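Local coordinates for protein M64R (Myxoma virus, PDB 5CZ3) that probably acts as a poxvirus host-range factor of the C7 family, helping the virus to multiply in different cell types, and folds as a beta-sandwich, at residues D17-I22 against P141-G146; K23-F28 against T135-D140; D29-G34 against E62-H67; K45-I50 against I93-D98; L51-D56 against T85-K90. One frame throughout, in Å; residues are numbered along the deposited sequence.

Contact 1. Residues D17-I22 against P141-G146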
# COMPACT_ATOMS: atom_id res chain seq x y z
N ASP A 17 7.01 -12.15 1.09
CA ASP A 17 7.76 -13.21 0.43
C ASP A 17 8.69 -12.67 -0.65
O ASP A 17 9.66 -13.32 -1.02
CB ASP A 17 6.80 -14.24 -0.17
CG ASP A 17 6.02 -14.99 0.89
OD1 ASP A 17 6.58 -15.25 1.98
OD2 ASP A 17 4.84 -15.31 0.65
N GLU A 18 8.38 -11.48 -1.16
CA GLU A 18 9.22 -10.85 -2.17
C GLU A 18 10.32 -10.03 -1.50
O GLU A 18 11.24 -9.55 -2.17
CB GLU A 18 8.39 -9.96 -3.10
CG GLU A 18 7.53 -10.74 -4.09
CD GLU A 18 6.33 -11.40 -3.44
OE1 GLU A 18 5.86 -10.88 -2.41
OE2 GLU A 18 5.88 -12.44 -3.95
N ASN A 19 10.21 -9.87 -0.18
CA ASN A 19 11.16 -9.09 0.61
C ASN A 19 11.36 -7.68 0.06
O ASN A 19 12.49 -7.25 -0.16
CB ASN A 19 12.50 -9.81 0.71
CG ASN A 19 13.34 -9.35 1.89
OD1 ASN A 19 12.82 -9.17 3.00
ND2 ASN A 19 14.63 -9.14 1.66
N VAL A 20 10.25 -6.98 -0.18
CA VAL A 20 10.30 -5.64 -0.75
C VAL A 20 9.54 -4.64 0.12
O VAL A 20 8.42 -4.91 0.55
CB VAL A 20 9.71 -5.62 -2.18
CG1 VAL A 20 9.53 -4.20 -2.67
CG2 VAL A 20 10.60 -6.41 -3.13
N SER A 21 10.16 -3.50 0.39
CA SER A 21 9.53 -2.45 1.17
C SER A 21 9.14 -1.26 0.30
O SER A 21 10.00 -0.51 -0.16
CB SER A 21 10.46 -1.97 2.29
OG SER A 21 10.68 -3.00 3.25
N ILE A 22 7.84 -1.10 0.07
CA ILE A 22 7.33 0.08 -0.61
C ILE A 22 6.95 1.11 0.45
O ILE A 22 5.87 1.05 1.03
CB ILE A 22 6.12 -0.23 -1.50
CG1 ILE A 22 6.42 -1.41 -2.41
CG2 ILE A 22 5.73 0.99 -2.31
CD1 ILE A 22 5.22 -1.88 -3.22
N PRO A 141 14.77 -2.60 -1.59
CA PRO A 141 14.81 -4.00 -2.04
C PRO A 141 15.02 -4.98 -0.89
O PRO A 141 15.67 -6.01 -1.06
CB PRO A 141 15.99 -4.02 -3.00
CG PRO A 141 16.90 -2.95 -2.48
CD PRO A 141 16.00 -1.87 -1.94
N PHE A 142 14.46 -4.66 0.27
CA PHE A 142 14.61 -5.48 1.46
C PHE A 142 13.51 -5.17 2.47
O PHE A 142 12.73 -4.24 2.27
CB PHE A 142 15.98 -5.25 2.11
CG PHE A 142 16.31 -3.80 2.32
CD1 PHE A 142 15.79 -3.11 3.41
CD2 PHE A 142 17.15 -3.13 1.45
CE1 PHE A 142 16.09 -1.78 3.61
CE2 PHE A 142 17.46 -1.80 1.65
CZ PHE A 142 16.92 -1.12 2.73
N ILE A 143 13.45 -5.96 3.53
CA ILE A 143 12.58 -5.65 4.66
C ILE A 143 13.39 -5.73 5.95
O ILE A 143 13.78 -6.82 6.38
CB ILE A 143 11.38 -6.61 4.75
CG1 ILE A 143 10.54 -6.53 3.47
CG2 ILE A 143 10.53 -6.27 5.95
CD1 ILE A 143 9.38 -7.50 3.45
N SER A 144 13.67 -4.58 6.54
CA SER A 144 14.49 -4.51 7.74
C SER A 144 13.80 -5.18 8.93
O SER A 144 12.58 -5.26 8.98
CB SER A 144 14.84 -3.06 8.08
OG SER A 144 13.68 -2.34 8.47
N ASP A 145 14.60 -5.65 9.88
CA ASP A 145 14.07 -6.22 11.11
C ASP A 145 13.32 -5.17 11.92
O ASP A 145 12.36 -5.49 12.62
CB ASP A 145 15.20 -6.82 11.95
CG ASP A 145 15.79 -8.08 11.33
OD1 ASP A 145 15.07 -8.75 10.57
OD2 ASP A 145 16.96 -8.39 11.61
N GLY A 146 13.75 -3.92 11.81
CA GLY A 146 13.10 -2.82 12.49
C GLY A 146 11.68 -2.62 12.01
O GLY A 146 10.76 -2.42 12.80
O HOH W 1 12.34 -2.29 5.55

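Contact 2. Residues K23-F28 against T135-D140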
# COMPACT_ATOMS: atom_id res chain seq x y z
N LYS A 23 7.85 2.05 0.71
CA LYS A 23 7.70 2.95 1.85
C LYS A 23 7.18 4.33 1.47
O LYS A 23 7.37 4.80 0.35
CB LYS A 23 9.04 3.08 2.58
CG LYS A 23 9.67 1.75 2.93
CD LYS A 23 10.66 1.88 4.08
CE LYS A 23 9.93 2.06 5.40
NZ LYS A 23 10.88 2.11 6.55
N HIS A 24 6.51 4.97 2.43
CA HIS A 24 5.97 6.31 2.28
C HIS A 24 5.02 6.40 1.08
O HIS A 24 5.13 7.30 0.25
CB HIS A 24 7.09 7.35 2.15
CG HIS A 24 7.96 7.45 3.36
ND1 HIS A 24 8.81 8.51 3.58
CD2 HIS A 24 8.11 6.62 4.43
CE1 HIS A 24 9.45 8.33 4.73
NE2 HIS A 24 9.04 7.20 5.26
N VAL A 25 4.09 5.45 1.01
CA VAL A 25 3.11 5.40 -0.06
C VAL A 25 2.08 6.52 0.08
O VAL A 25 1.48 6.97 -0.90
CB VAL A 25 2.40 4.03 -0.07
CG1 VAL A 25 1.39 3.94 -1.20
CG2 VAL A 25 3.42 2.91 -0.18
N ASN A 26 1.90 6.99 1.31
CA ASN A 26 0.94 8.05 1.63
C ASN A 26 1.13 9.33 0.82
O ASN A 26 2.25 9.69 0.46
CB ASN A 26 1.04 8.39 3.11
CG ASN A 26 2.44 8.80 3.52
OD1 ASN A 26 3.26 7.96 3.89
ND2 ASN A 26 2.72 10.10 3.44
N LEU A 27 0.03 10.01 0.54
CA LEU A 27 0.08 11.35 -0.03
C LEU A 27 0.77 12.27 0.97
O LEU A 27 0.53 12.16 2.17
CB LEU A 27 -1.32 11.87 -0.36
CG LEU A 27 -2.22 11.01 -1.23
CD1 LEU A 27 -3.60 11.64 -1.36
CD2 LEU A 27 -1.60 10.79 -2.61
N PHE A 28 1.61 13.19 0.50
CA PHE A 28 2.27 14.10 1.43
C PHE A 28 1.30 15.20 1.87
O PHE A 28 1.63 16.02 2.72
CB PHE A 28 3.55 14.70 0.83
CG PHE A 28 3.38 15.35 -0.51
CD1 PHE A 28 2.78 16.60 -0.63
CD2 PHE A 28 3.88 14.75 -1.66
CE1 PHE A 28 2.64 17.20 -1.87
CE2 PHE A 28 3.75 15.35 -2.89
CZ PHE A 28 3.13 16.58 -3.00
N THR A 135 3.17 11.85 -3.81
CA THR A 135 3.89 11.24 -2.69
C THR A 135 5.40 11.41 -2.82
O THR A 135 5.91 11.91 -3.82
CB THR A 135 3.62 9.72 -2.58
OG1 THR A 135 4.46 9.01 -3.49
CG2 THR A 135 2.16 9.39 -2.88
N TYR A 136 6.11 10.99 -1.77
CA TYR A 136 7.57 10.93 -1.78
C TYR A 136 7.99 9.48 -1.59
O TYR A 136 8.96 9.19 -0.89
CB TYR A 136 8.16 11.81 -0.69
CG TYR A 136 7.81 13.27 -0.82
CD1 TYR A 136 7.94 13.93 -2.03
CD2 TYR A 136 7.36 13.99 0.27
CE1 TYR A 136 7.62 15.27 -2.16
CE2 TYR A 136 7.03 15.33 0.16
CZ TYR A 136 7.17 15.96 -1.06
OH TYR A 136 6.85 17.30 -1.18
N THR A 137 7.25 8.57 -2.22
CA THR A 137 7.46 7.14 -2.04
C THR A 137 8.80 6.66 -2.60
O THR A 137 9.33 7.22 -3.57
CB THR A 137 6.33 6.33 -2.69
OG1 THR A 137 6.48 4.94 -2.36
CG2 THR A 137 6.34 6.50 -4.21
N TYR A 138 9.35 5.63 -1.97
CA TYR A 138 10.58 5.00 -2.44
C TYR A 138 10.53 3.52 -2.11
O TYR A 138 9.79 3.10 -1.21
CB TYR A 138 11.81 5.66 -1.81
CG TYR A 138 11.94 5.45 -0.31
CD1 TYR A 138 11.32 6.30 0.59
CD2 TYR A 138 12.71 4.40 0.19
CE1 TYR A 138 11.45 6.11 1.95
CE2 TYR A 138 12.84 4.21 1.56
CZ TYR A 138 12.21 5.07 2.43
OH TYR A 138 12.34 4.88 3.79
N ILE A 139 11.30 2.72 -2.83
CA ILE A 139 11.28 1.27 -2.63
C ILE A 139 12.62 0.73 -2.17
O ILE A 139 13.64 0.89 -2.85
CB ILE A 139 10.86 0.54 -3.92
CG1 ILE A 139 9.48 1.00 -4.38
CG2 ILE A 139 10.87 -0.96 -3.70
CD1 ILE A 139 9.03 0.38 -5.68
N ASP A 140 12.62 0.09 -1.01
CA ASP A 140 13.80 -0.62 -0.53
C ASP A 140 13.71 -2.09 -0.94
O ASP A 140 12.71 -2.75 -0.68
CB ASP A 140 13.93 -0.51 0.99
CG ASP A 140 14.40 0.86 1.44
OD1 ASP A 140 15.14 1.52 0.67
OD2 ASP A 140 14.04 1.29 2.56
O HOH W 2 4.89 10.05 0.67

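Contact 3. Residues D29-G34 against E62-H67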
# COMPACT_ATOMS: atom_id res chain seq x y z
N ASP A 29 0.10 15.19 1.29
CA ASP A 29 -1.00 16.02 1.75
C ASP A 29 -2.33 15.54 1.18
O ASP A 29 -2.49 15.42 -0.03
CB ASP A 29 -0.77 17.49 1.36
CG ASP A 29 -1.86 18.40 1.90
OD1 ASP A 29 -1.79 18.76 3.09
OD2 ASP A 29 -2.78 18.75 1.13
N GLY A 30 -3.27 15.25 2.07
CA GLY A 30 -4.60 14.82 1.67
C GLY A 30 -5.13 13.69 2.52
O GLY A 30 -4.40 12.76 2.86
N ASP A 31 -6.42 13.76 2.88
CA ASP A 31 -7.05 12.71 3.66
C ASP A 31 -7.44 11.54 2.77
O ASP A 31 -8.62 11.28 2.55
CB ASP A 31 -8.27 13.24 4.41
CG ASP A 31 -8.89 12.19 5.32
OD1 ASP A 31 -8.17 11.28 5.76
OD2 ASP A 31 -10.11 12.28 5.60
N SER A 32 -6.43 10.85 2.25
CA SER A 32 -6.65 9.71 1.37
C SER A 32 -5.37 8.91 1.24
O SER A 32 -4.27 9.45 1.36
CB SER A 32 -7.12 10.17 -0.01
OG SER A 32 -7.62 9.08 -0.77
N TYR A 33 -5.50 7.62 0.99
CA TYR A 33 -4.37 6.74 0.81
C TYR A 33 -4.69 5.59 -0.12
O TYR A 33 -5.80 5.20 -0.27
CB TYR A 33 -3.84 6.23 2.14
CG TYR A 33 -4.82 6.18 3.26
CD1 TYR A 33 -5.77 5.19 3.32
CD2 TYR A 33 -4.78 7.10 4.28
CE1 TYR A 33 -6.66 5.13 4.35
CE2 TYR A 33 -5.66 7.05 5.31
CZ TYR A 33 -6.59 6.06 5.33
OH TYR A 33 -7.47 6.01 6.35
N GLY A 34 -3.67 5.05 -0.76
CA GLY A 34 -3.84 3.97 -1.71
C GLY A 34 -2.71 3.95 -2.71
O GLY A 34 -1.87 4.85 -2.74
N GLU A 62 -12.12 10.55 11.89
CA GLU A 62 -11.97 9.10 11.86
C GLU A 62 -11.15 8.69 10.65
O GLU A 62 -11.12 9.40 9.64
CB GLU A 62 -13.34 8.41 11.84
CG GLU A 62 -14.27 8.92 10.75
CD GLU A 62 -15.58 8.16 10.71
OE1 GLU A 62 -15.78 7.26 11.55
OE2 GLU A 62 -16.42 8.47 9.83
N ALA A 63 -10.48 7.54 10.75
CA ALA A 63 -9.68 7.04 9.64
C ALA A 63 -10.52 6.15 8.73
O ALA A 63 -11.15 5.19 9.18
CB ALA A 63 -8.48 6.27 10.17
N LYS A 64 -10.52 6.48 7.44
CA LYS A 64 -11.23 5.69 6.44
C LYS A 64 -10.67 4.27 6.37
O LYS A 64 -9.52 4.05 6.74
CB LYS A 64 -11.15 6.36 5.07
CG LYS A 64 -11.51 7.84 5.07
CD LYS A 64 -11.44 8.43 3.67
CE LYS A 64 -11.55 9.94 3.69
NZ LYS A 64 -11.38 10.54 2.34
N PRO A 65 -11.47 3.31 5.90
CA PRO A 65 -10.91 1.97 5.73
C PRO A 65 -10.02 1.88 4.49
O PRO A 65 -10.12 2.74 3.61
CB PRO A 65 -12.15 1.08 5.56
CG PRO A 65 -13.33 1.95 5.91
CD PRO A 65 -12.91 3.34 5.61
N ILE A 66 -9.16 0.88 4.43
CA ILE A 66 -8.41 0.60 3.21
C ILE A 66 -9.10 -0.52 2.44
O ILE A 66 -9.36 -1.59 2.99
CB ILE A 66 -6.95 0.18 3.49
CG1 ILE A 66 -6.20 1.30 4.23
CG2 ILE A 66 -6.24 -0.17 2.19
CD1 ILE A 66 -4.72 1.04 4.38
N HIS A 67 -9.41 -0.26 1.18
CA HIS A 67 -10.02 -1.28 0.33
C HIS A 67 -9.04 -1.72 -0.76
O HIS A 67 -8.01 -1.08 -0.97
CB HIS A 67 -11.31 -0.76 -0.28
CG HIS A 67 -12.32 -0.30 0.72
ND1 HIS A 67 -12.67 1.02 0.88
CD2 HIS A 67 -13.04 -0.99 1.64
CE1 HIS A 67 -13.57 1.13 1.84
NE2 HIS A 67 -13.81 -0.08 2.32
O HOH W 3 -8.53 8.85 6.89
O HOH W 4 -11.58 10.91 7.42

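Contact 4. Residues K45-I50 against I93-D98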
# COMPACT_ATOMS: atom_id res chain seq x y z
N LYS A 45 1.40 -18.40 -7.21
CA LYS A 45 1.90 -18.15 -5.86
C LYS A 45 0.95 -17.32 -5.01
O LYS A 45 0.00 -16.72 -5.51
CB LYS A 45 3.26 -17.45 -5.93
CG LYS A 45 3.20 -16.05 -6.52
CD LYS A 45 4.58 -15.43 -6.65
CE LYS A 45 5.49 -16.29 -7.51
NZ LYS A 45 6.83 -15.66 -7.71
N TYR A 46 1.23 -17.30 -3.71
CA TYR A 46 0.51 -16.44 -2.78
C TYR A 46 1.34 -15.19 -2.50
O TYR A 46 2.52 -15.29 -2.17
CB TYR A 46 0.21 -17.17 -1.47
CG TYR A 46 -0.90 -18.20 -1.57
CD1 TYR A 46 -2.23 -17.84 -1.38
CD2 TYR A 46 -0.62 -19.53 -1.85
CE1 TYR A 46 -3.24 -18.77 -1.47
CE2 TYR A 46 -1.63 -20.47 -1.93
CZ TYR A 46 -2.94 -20.08 -1.74
OH TYR A 46 -3.95 -21.02 -1.83
N ILE A 47 0.73 -14.02 -2.65
CA ILE A 47 1.42 -12.77 -2.37
C ILE A 47 0.86 -12.13 -1.11
O ILE A 47 -0.33 -11.81 -1.04
CB ILE A 47 1.31 -11.79 -3.55
CG1 ILE A 47 1.89 -12.42 -4.82
CG2 ILE A 47 2.04 -10.50 -3.23
CD1 ILE A 47 1.74 -11.56 -6.04
N THR A 48 1.72 -11.94 -0.12
CA THR A 48 1.31 -11.39 1.17
C THR A 48 1.63 -9.90 1.26
O THR A 48 2.78 -9.49 1.09
CB THR A 48 1.99 -12.12 2.34
OG1 THR A 48 1.73 -13.53 2.24
CG2 THR A 48 1.47 -11.61 3.67
N PHE A 49 0.61 -9.09 1.53
CA PHE A 49 0.79 -7.66 1.75
C PHE A 49 0.61 -7.31 3.22
O PHE A 49 -0.39 -7.70 3.83
CB PHE A 49 -0.19 -6.84 0.92
CG PHE A 49 -0.04 -7.01 -0.57
CD1 PHE A 49 -0.67 -8.05 -1.22
CD2 PHE A 49 0.71 -6.12 -1.31
CE1 PHE A 49 -0.54 -8.21 -2.59
CE2 PHE A 49 0.85 -6.27 -2.67
CZ PHE A 49 0.22 -7.32 -3.31
N ILE A 50 1.56 -6.58 3.79
CA ILE A 50 1.37 -6.00 5.11
C ILE A 50 1.41 -4.48 4.99
O ILE A 50 2.42 -3.91 4.59
CB ILE A 50 2.41 -6.49 6.12
CG1 ILE A 50 2.12 -7.93 6.52
CG2 ILE A 50 2.41 -5.60 7.36
CD1 ILE A 50 3.02 -8.47 7.60
N ILE A 93 -3.25 -12.62 -1.40
CA ILE A 93 -3.93 -12.93 -2.65
C ILE A 93 -3.28 -14.13 -3.32
O ILE A 93 -2.11 -14.43 -3.09
CB ILE A 93 -3.91 -11.73 -3.62
CG1 ILE A 93 -2.47 -11.36 -3.97
CG2 ILE A 93 -4.64 -10.55 -3.01
CD1 ILE A 93 -2.35 -10.25 -4.99
N TYR A 94 -4.06 -14.81 -4.15
CA TYR A 94 -3.54 -15.92 -4.93
C TYR A 94 -3.58 -15.58 -6.42
O TYR A 94 -4.65 -15.30 -6.96
CB TYR A 94 -4.33 -17.20 -4.66
CG TYR A 94 -3.94 -18.35 -5.55
CD1 TYR A 94 -2.81 -19.11 -5.29
CD2 TYR A 94 -4.69 -18.66 -6.68
CE1 TYR A 94 -2.44 -20.16 -6.11
CE2 TYR A 94 -4.33 -19.70 -7.50
CZ TYR A 94 -3.21 -20.45 -7.22
OH TYR A 94 -2.85 -21.49 -8.04
N VAL A 95 -2.43 -15.62 -7.07
CA VAL A 95 -2.34 -15.29 -8.48
C VAL A 95 -1.75 -16.43 -9.30
O VAL A 95 -0.90 -17.18 -8.81
CB VAL A 95 -1.51 -14.01 -8.72
CG1 VAL A 95 -2.25 -12.79 -8.18
CG2 VAL A 95 -0.14 -14.15 -8.06
N GLU A 96 -2.21 -16.55 -10.54
CA GLU A 96 -1.72 -17.58 -11.45
C GLU A 96 -0.99 -16.94 -12.62
O GLU A 96 -0.19 -17.59 -13.30
CB GLU A 96 -2.87 -18.45 -11.95
CG GLU A 96 -3.50 -19.32 -10.86
CD GLU A 96 -4.62 -20.19 -11.38
OE1 GLU A 96 -5.36 -19.75 -12.29
OE2 GLU A 96 -4.77 -21.32 -10.87
N GLU A 97 -1.27 -15.66 -12.84
CA GLU A 97 -0.62 -14.88 -13.89
C GLU A 97 -0.45 -13.44 -13.43
O GLU A 97 -0.71 -13.12 -12.27
CB GLU A 97 -1.43 -14.95 -15.18
CG GLU A 97 -2.90 -14.57 -15.01
CD GLU A 97 -3.69 -14.74 -16.29
OE2 GLU A 97 -4.92 -14.49 -16.27
N ASP A 98 0.00 -12.57 -14.34
CA ASP A 98 0.19 -11.16 -14.02
C ASP A 98 -1.10 -10.54 -13.52
O ASP A 98 -2.18 -10.82 -14.04
CB ASP A 98 0.70 -10.39 -15.24
CG ASP A 98 2.08 -10.85 -15.69
OD1 ASP A 98 2.74 -11.59 -14.92
OD2 ASP A 98 2.50 -10.47 -16.80

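Contact 5. Residues L51-D56 against T85-K90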
# COMPACT_ATOMS: atom_id res chain seq x y z
N LEU A 51 0.30 -3.84 5.33
CA LEU A 51 0.20 -2.38 5.26
C LEU A 51 0.20 -1.79 6.66
O LEU A 51 -0.66 -2.10 7.48
CB LEU A 51 -1.07 -1.95 4.51
CG LEU A 51 -1.26 -2.39 3.06
CD1 LEU A 51 -1.88 -3.78 2.97
CD2 LEU A 51 -2.12 -1.38 2.31
N VAL A 52 1.18 -0.93 6.93
CA VAL A 52 1.25 -0.26 8.22
C VAL A 52 0.78 1.18 8.08
O VAL A 52 1.50 2.04 7.56
CB VAL A 52 2.67 -0.29 8.80
CG1 VAL A 52 2.70 0.42 10.15
CG2 VAL A 52 3.16 -1.73 8.93
N LEU A 53 -0.44 1.44 8.54
CA LEU A 53 -1.05 2.76 8.40
C LEU A 53 -0.97 3.55 9.70
O LEU A 53 -1.30 3.04 10.77
CB LEU A 53 -2.51 2.62 7.96
CG LEU A 53 -3.33 3.91 7.85
CD1 LEU A 53 -2.79 4.80 6.74
CD2 LEU A 53 -4.80 3.60 7.63
N GLU A 54 -0.53 4.80 9.59
CA GLU A 54 -0.48 5.70 10.74
C GLU A 54 -1.28 6.96 10.46
O GLU A 54 -0.72 7.97 10.01
CB GLU A 54 0.96 6.04 11.09
CG GLU A 54 1.81 4.84 11.45
CD GLU A 54 3.29 5.16 11.52
OE1 GLU A 54 3.63 6.28 11.94
OE2 GLU A 54 4.10 4.29 11.14
N PRO A 55 -2.59 6.92 10.72
CA PRO A 55 -3.51 8.04 10.46
C PRO A 55 -3.12 9.30 11.20
O PRO A 55 -2.62 9.23 12.33
CB PRO A 55 -4.86 7.51 10.96
CG PRO A 55 -4.73 6.03 10.91
CD PRO A 55 -3.30 5.74 11.25
N ASP A 56 -3.34 10.45 10.57
CA ASP A 56 -3.12 11.74 11.22
C ASP A 56 -4.32 12.05 12.11
O ASP A 56 -5.17 12.86 11.76
CB ASP A 56 -2.91 12.83 10.17
CG ASP A 56 -2.42 14.13 10.77
OD1 ASP A 56 -2.11 14.16 11.99
OD2 ASP A 56 -2.33 15.13 10.03
N THR A 85 -0.74 3.95 17.76
CA THR A 85 -0.70 4.94 16.69
C THR A 85 -0.90 4.32 15.31
O THR A 85 -1.31 5.00 14.37
CB THR A 85 0.63 5.70 16.70
OG1 THR A 85 1.71 4.77 16.81
CG2 THR A 85 0.68 6.67 17.87
N SER A 86 -0.61 3.03 15.19
CA SER A 86 -0.62 2.36 13.90
C SER A 86 -1.78 1.39 13.72
O SER A 86 -2.19 0.70 14.65
CB SER A 86 0.70 1.60 13.70
OG SER A 86 1.80 2.49 13.70
N LEU A 87 -2.30 1.35 12.49
CA LEU A 87 -3.26 0.34 12.08
C LEU A 87 -2.54 -0.64 11.15
O LEU A 87 -1.90 -0.22 10.18
CB LEU A 87 -4.47 0.97 11.38
CG LEU A 87 -5.26 2.02 12.16
CD1 LEU A 87 -6.27 2.70 11.25
CD2 LEU A 87 -5.95 1.40 13.36
N ILE A 88 -2.65 -1.93 11.44
CA ILE A 88 -1.89 -2.92 10.69
C ILE A 88 -2.80 -3.85 9.89
O ILE A 88 -3.49 -4.70 10.45
CB ILE A 88 -1.00 -3.76 11.62
CG1 ILE A 88 -0.04 -2.85 12.38
CG2 ILE A 88 -0.24 -4.81 10.84
CD1 ILE A 88 0.70 -3.53 13.51
N TYR A 89 -2.79 -3.68 8.57
CA TYR A 89 -3.56 -4.53 7.67
C TYR A 89 -2.70 -5.66 7.10
O TYR A 89 -1.50 -5.49 6.90
CB TYR A 89 -4.16 -3.72 6.52
CG TYR A 89 -5.18 -2.68 6.93
CD1 TYR A 89 -4.79 -1.41 7.34
CD2 TYR A 89 -6.54 -2.96 6.87
CE1 TYR A 89 -5.72 -0.45 7.69
CE2 TYR A 89 -7.48 -2.01 7.23
CZ TYR A 89 -7.06 -0.76 7.64
OH TYR A 89 -8.00 0.19 7.99
N LYS A 90 -3.33 -6.80 6.85
CA LYS A 90 -2.65 -7.91 6.19
C LYS A 90 -3.59 -8.60 5.21
O LYS A 90 -4.67 -9.04 5.58
CB LYS A 90 -2.13 -8.93 7.22
CG LYS A 90 -1.45 -10.14 6.59
CD LYS A 90 -0.85 -11.06 7.65
CE LYS A 90 -0.18 -12.27 7.01
NZ LYS A 90 0.48 -13.14 8.02
O HOH W 5 4.82 1.99 13.17

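Contact 1. Residues D17-I22 against P141-G146
Ser21 and Asn19 reach from one chain segment to the backbone of the other, and Ile143 lies between them. With OG anti to its carbonyl carbon (chi1 -66°), Ser21 donates from OG to Phe142 O at 2.6 Å, in the carbonyl plane and on a lone pair. A small hydroxyl suits this buried spot: the same OG accepts from a water that also accepts the N-H of Ser144, so one atom serves two backbone groups. Asn19 turns its CG anti to the backbone N (chi1 -159°), which lays the amide obliquely across Ile143; its OD1 is 3.4 Å from Ile143 CB. The branched Ile143 lies against both residues, CD1 3.7 Å from Asn19 CA and CG1 3.5 Å from Ser21 OG. Asn19 and Val20 form a G1 bulge opposite Leu15, where strand 10-15 turns into strand 20-23. Ser144 caps helix 145-148 through Asp147 N, so the contact ties that turn and strand 20-23 to the linker between strand 138-140 and this helix.

Contact 2. Residues K23-F28 against T135-D140
The edge of a beta-sandwich sheet frays here: strand 20-23 runs out into loop beside the outermost strand 138-140, which is entered from one. Lys23 and Tyr138 form an antiparallel hydrogen-bonded pair, with Lys23 N reaching Tyr138 O at 2.9 Å, nearly along the C=O axis. Lys23 O is gripped twice, by Tyr138 N in its plane and by Thr137 OG1 at 2.9 Å from above it; a threonine with OG1 anti to the backbone N can reach back this way. Lys23 lies alongside Tyr138 with CB over the ring face, a CH-pi contact, while its NZ is bound to Asp147. Beyond this pair comes an ST turn, in which Thr135 OG1, also bonded to Ser132 O, accepts from Thr137 N, and a water links His24 O, Asn26 O and Tyr136 N. Two aromatic pairs lie across the loops. Tyr138 points its edge at the face of His24, planes at 73°, Tyr138 CE1 3.9 Å above the centre of the His24 ring. Phe28 and Tyr136 form an offset stack, centroids 4.5 Å apart and planes 14° from parallel.

Contact 3. Residues D29-G34 against E62-H67
Tyr33, Lys64 and Asp31 bury most of the surface in this meeting of two loops. Tyr33 sends its long flat side chain across to the other segment, where OH donates to Lys64 O at 2.9 Å. That oxygen lies at the ring edge, near the ring plane, although the hydroxyl stands 29° above the carbonyl plane. Tyrosine suits the place because its ring can be apolar along its length and polar at the tip: CE1 packs 3.9 Å from Ile66 CG1, the two side chains crossing at about a right angle. Lys64 answers in the reverse direction. Its chain is extended beyond CG, carrying NZ to Asp31 O at 2.9 Å, nearly along the C=O axis. Asp31 and Lys64 meet tip to tip, with OD2 3.3 Å from CE, but their salt bridge is long, 3.9 Å between OD2 and NZ. The firmer polar partners lie elsewhere: Asp106 pairs with Lys64 NZ, and His9 with Asp31 OD1. Two waters fill in, one joining Asp31 OD1 to Lys64 N, the other donating hydrogen bonds to both Asp31 OD2 and Glu62 O. The lysine charge probably favours an ionised Asp31. Asp31 is also the centre of an inverse gamma turn, the sharp bend that leads the loop into strand 34-40, while residues 62-67 lead into strand 67-70; both strands belong to the mixed sheet of the beta-sandwich.

Contact 4. Residues K45-I50 against I93-D98
Different chi1 wells bring the two tyrosines together: Tyr46 holds CG anti to its carbonyl carbon (-74°), Tyr94 holds it anti to the backbone N (173°). The rings thus lean together in an edge-to-face pair, centroids 5.0 Å apart and planes at 53°, with Tyr94 CD1 3.6 Å above the centre of the Tyr46 ring. Ile93 takes the crowded position, CG1 between backbone N and carbonyl carbon, which swings CG1 to within 3.8 Å of Ile47 CB and sends CD1 to the edge of the Phe49 ring, 3.6 Å from CE1. Ile47 extends CD1 toward Val95 CG2. Two hydrogen-bonded pairs, Lys45 with Val95 and Ile47 with Ile93, flank the non-hydrogen-bonded pair of tyrosines; the shortest of the four bonds runs from Ile47 N to Ile93 O at 2.9 Å. These are strands 45-54 and 87-95, antiparallel neighbours in one sheet of the sandwich. The face of Ile47, Ile93 and Val95 is thus mainly apolar and packs on Leu39 and Met68 of the other sheet, with Lys45 at its end taking NZ to Asp123 and Thr122. On the other face the two exposed tyrosines pair, Tyr94 OH weakly bonded to Glu96 OE2.

Contact 5. Residues L51-D56 against T85-K90
Leu53 O is held by one short hydrogen bond, from Leu87 N at 2.6 Å and nearly along the C=O axis, and a CA-H...O contact from Ser86 CA adds a weaker second hold. Leu53 N returns a bond to Leu87 O, and Leu51 and Tyr89 exchange another two, each 2.9 Å between N and O. Between these pairs Val52 sits opposite Ile88, non-hydrogen-bonded. Leu53 and Leu87 lie side by side, CD2 4.0 Å from CD1, and the same Leu53 CD2 meets the edge of the Tyr89 ring. Pro55, which has no backbone N-H to offer and so suits the strand's end, crosses Leu87 at about a right angle, CG 3.7 Å from CD1. Beside it Glu54 brings CG to within 3.3 Å of Ser86 OG; a water joins that hydroxyl to OE2, which also forms a salt bridge with Arg150. Backbone bonds pair the strands while side chains alternate between faces, Leu51, Leu53, Leu87 and Tyr89 together on one, as in a beta-sandwich sheet.

From the N terminus, residues 17-22 open the longest loop, which contact 1 closes just before helix 145-148. Contact 2 lies within it, and the segments adjoin in sequence, 17-22 running into 23-28 and 135-140 into 141-146; Ser21 and Asp140 join the two. Contacts 3, 4 and 5 all fall inside contact 2. Contact 4 encloses contact 5, since both pair strand 45-54 with strand 87-95, one toward each end. Contact 3 crosses both, its segment 62-67 lying within their loops and 29-34 before them. It touches contact 5 through Tyr33 on Leu53 and Ile66 on Tyr89, tying the loops that enter the mixed sheet to the antiparallel one.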